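Local structure of amphiphysin (1URU) at residues Glu83-Glu86 with Pro87-Gly91. The protein probably senses and binds curved membranes through its dimeric coiled-coil BAR domain, consistent with a role in endocytosis. Numbering follows the deposited sequence.
Sequences EIYE and PQWSG
The indole of Trp-89 has Glu-86 over one face, with Glu-86 CG 3.8 Å from the centroid of the six-membered ring of Trp-89 in a CH-pi contact. The motif is a type I beta turn from Glu-86 to Trp-89, in the loop joining helices 35-84 and 92-156 of the BAR domain coiled coil. The Glu-86 carboxylate is nearly parallel to the indole, 10° between planes. CE3 of Trp-89 lies over one face of the Tyr-85 ring, toward its rim. These two rings meet obliquely, their planes at 59°. At the edge of the Tyr-85 ring sits the carbonyl O of Ser-90. The backbone bond of the turn runs from Trp-89 N to Glu-86 O, 3.1 Å. The Trp-89 CG is anti to its carbonyl carbon (chi1 -60°), which lays the indole back across Glu-86. Tyr-85 and Trp-89 are buried and both pack on Leu-236 of helix 172-239. Gln-88 NE2 donates to the anti side of Glu-86 OE1, 2.8 Å away. The same oxygen forms a salt bridge with Arg-200 of the second subunit, tying the turn to that subunit. The Tyr-85 hydroxyl donates to Ser-90 O at 2.7 Å, in the carbonyl plane.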
ATOM      1  N   GLU A  83       9.058 -19.300  -3.408  1.00 57.22           N
ATOM      2  CA  GLU A  83       8.549 -20.631  -3.804  1.00 58.05           C
ATOM      3  C   GLU A  83       8.978 -21.083  -5.222  1.00 58.08           C
ATOM      4  O   GLU A  83       9.391 -22.233  -5.419  1.00 58.72           O
ATOM      5  CB  GLU A  83       7.009 -20.680  -3.701  1.00 58.45           C
ATOM      6  CG  GLU A  83       6.378 -22.056  -3.972  1.00 61.40           C
ATOM      7  CD  GLU A  83       5.812 -22.222  -5.404  1.00 66.37           C
ATOM      8  OE1 GLU A  83       6.580 -22.632  -6.318  1.00 67.02           O
ATOM      9  OE2 GLU A  83       4.593 -21.961  -5.629  1.00 69.54           O
ATOM     10  N   ILE A  84       8.854 -20.183  -6.197  1.00 57.50           N
ATOM     11  CA  ILE A  84       9.066 -20.488  -7.609  1.00 56.78           C
ATOM     12  C   ILE A  84      10.552 -20.485  -7.994  1.00 56.62           C
ATOM     13  O   ILE A  84      10.926 -20.954  -9.063  1.00 56.60           O
ATOM     14  CB  ILE A  84       8.279 -19.464  -8.473  1.00 56.83           C
ATOM     15  CG1 ILE A  84       8.218 -19.916  -9.931  1.00 56.18           C
ATOM     16  CG2 ILE A  84       8.897 -18.050  -8.383  1.00 56.49           C
ATOM     17  CD1 ILE A  84       7.090 -19.310 -10.700  1.00 56.22           C
ATOM     18  N   TYR A  85      11.372 -19.905  -7.126  1.00 56.34           N
ATOM     19  CA  TYR A  85      12.812 -19.887  -7.258  1.00 56.10           C
ATOM     20  C   TYR A  85      13.235 -21.138  -6.559  1.00 56.39           C
ATOM     21  O   TYR A  85      12.835 -21.383  -5.424  1.00 56.59           O
ATOM     22  CB  TYR A  85      13.364 -18.685  -6.519  1.00 56.05           C
ATOM     23  CG  TYR A  85      14.727 -18.208  -6.924  1.00 56.02           C
ATOM     24  CD1 TYR A  85      14.895 -16.966  -7.515  1.00 55.51           C
ATOM     25  CD2 TYR A  85      15.853 -18.956  -6.658  1.00 56.51           C
ATOM     26  CE1 TYR A  85      16.133 -16.503  -7.858  1.00 54.66           C
ATOM     27  CE2 TYR A  85      17.102 -18.498  -6.999  1.00 56.15           C
ATOM     28  CZ  TYR A  85      17.230 -17.267  -7.596  1.00 54.83           C
ATOM     29  OH  TYR A  85      18.466 -16.804  -7.921  1.00 53.57           O
ATOM     30  N   GLU A  86      14.022 -21.958  -7.231  1.00 56.79           N
ATOM     31  CA  GLU A  86      14.269 -23.304  -6.746  1.00 57.06           C
ATOM     32  C   GLU A  86      15.552 -23.401  -5.920  1.00 57.32           C
ATOM     33  O   GLU A  86      16.503 -22.638  -6.151  1.00 57.63           O
ATOM     34  CB  GLU A  86      14.280 -24.256  -7.923  1.00 57.05           C
ATOM     35  CG  GLU A  86      13.042 -24.067  -8.782  1.00 57.17           C
ATOM     36  CD  GLU A  86      12.751 -25.235  -9.684  1.00 57.30           C
ATOM     37  OE1 GLU A  86      13.645 -26.095  -9.876  1.00 57.09           O
ATOM     38  OE2 GLU A  86      11.617 -25.282 -10.205  1.00 58.10           O
ATOM     39  N   PRO A  87      15.570 -24.321  -4.957  1.00 57.30           N
ATOM     40  CA  PRO A  87      16.731 -24.512  -4.072  1.00 57.63           C
ATOM     41  C   PRO A  87      18.052 -24.692  -4.825  1.00 57.65           C
ATOM     42  O   PRO A  87      19.080 -24.124  -4.480  1.00 57.72           O
ATOM     43  CB  PRO A  87      16.383 -25.798  -3.313  1.00 57.62           C
ATOM     44  CG  PRO A  87      14.906 -25.916  -3.378  1.00 57.51           C
ATOM     45  CD  PRO A  87      14.486 -25.269  -4.650  1.00 57.38           C
ATOM     46  N   GLN A  88      17.996 -25.476  -5.882  1.00 58.02           N
ATOM     47  CA  GLN A  88      19.187 -25.847  -6.613  1.00 58.57           C
ATOM     48  C   GLN A  88      19.792 -24.712  -7.471  1.00 58.83           C
ATOM     49  O   GLN A  88      20.921 -24.845  -7.955  1.00 59.56           O
ATOM     50  CB  GLN A  88      18.891 -27.098  -7.469  1.00 58.60           C
ATOM     51  CG  GLN A  88      18.341 -26.824  -8.860  1.00 58.19           C
ATOM     52  CD  GLN A  88      16.825 -26.900  -8.956  1.00 58.39           C
ATOM     53  OE1 GLN A  88      16.115 -27.130  -7.948  1.00 56.27           O
ATOM     54  NE2 GLN A  88      16.317 -26.714 -10.187  1.00 55.90           N
ATOM     55  N   TRP A  89      19.044 -23.629  -7.703  1.00 58.60           N
ATOM     56  CA  TRP A  89      19.566 -22.483  -8.465  1.00 57.74           C
ATOM     57  C   TRP A  89      20.491 -21.669  -7.585  1.00 57.99           C
ATOM     58  O   TRP A  89      20.384 -21.701  -6.358  1.00 58.25           O
ATOM     59  CB  TRP A  89      18.429 -21.594  -8.994  1.00 57.62           C
ATOM     60  CG  TRP A  89      17.467 -22.309  -9.907  1.00 54.94           C
ATOM     61  CD1 TRP A  89      17.614 -23.549 -10.418  1.00 54.72           C
ATOM     62  CD2 TRP A  89      16.211 -21.826 -10.391  1.00 52.55           C
ATOM     63  NE1 TRP A  89      16.528 -23.890 -11.184  1.00 54.84           N
ATOM     64  CE2 TRP A  89      15.652 -22.840 -11.194  1.00 54.29           C
ATOM     65  CE3 TRP A  89      15.492 -20.642 -10.223  1.00 50.76           C
ATOM     66  CZ2 TRP A  89      14.412 -22.701 -11.830  1.00 53.07           C
ATOM     67  CZ3 TRP A  89      14.276 -20.506 -10.850  1.00 50.18           C
ATOM     68  CH2 TRP A  89      13.740 -21.526 -11.635  1.00 52.42           C
ATOM     69  N   SER A  90      21.415 -20.945  -8.194  1.00 58.18           N
ATOM     70  CA  SER A  90      22.298 -20.094  -7.412  1.00 58.64           C
ATOM     71  C   SER A  90      21.505 -18.903  -6.842  1.00 58.81           C
ATOM     72  O   SER A  90      20.497 -18.481  -7.416  1.00 59.07           O
ATOM     73  CB  SER A  90      23.507 -19.633  -8.238  1.00 58.65           C
ATOM     74  OG  SER A  90      23.247 -18.423  -8.928  1.00 58.71           O
ATOM     75  N   GLY A  91      21.966 -18.389  -5.706  1.00 58.81           N
ATOM     76  CA  GLY A  91      21.312 -17.305  -5.002  1.00 58.61           C
ATOM     77  C   GLY A  91      20.082 -17.700  -4.186  1.00 58.63           C
ATOM     78  O   GLY A  91      19.424 -16.831  -3.627  1.00 58.79           O
TER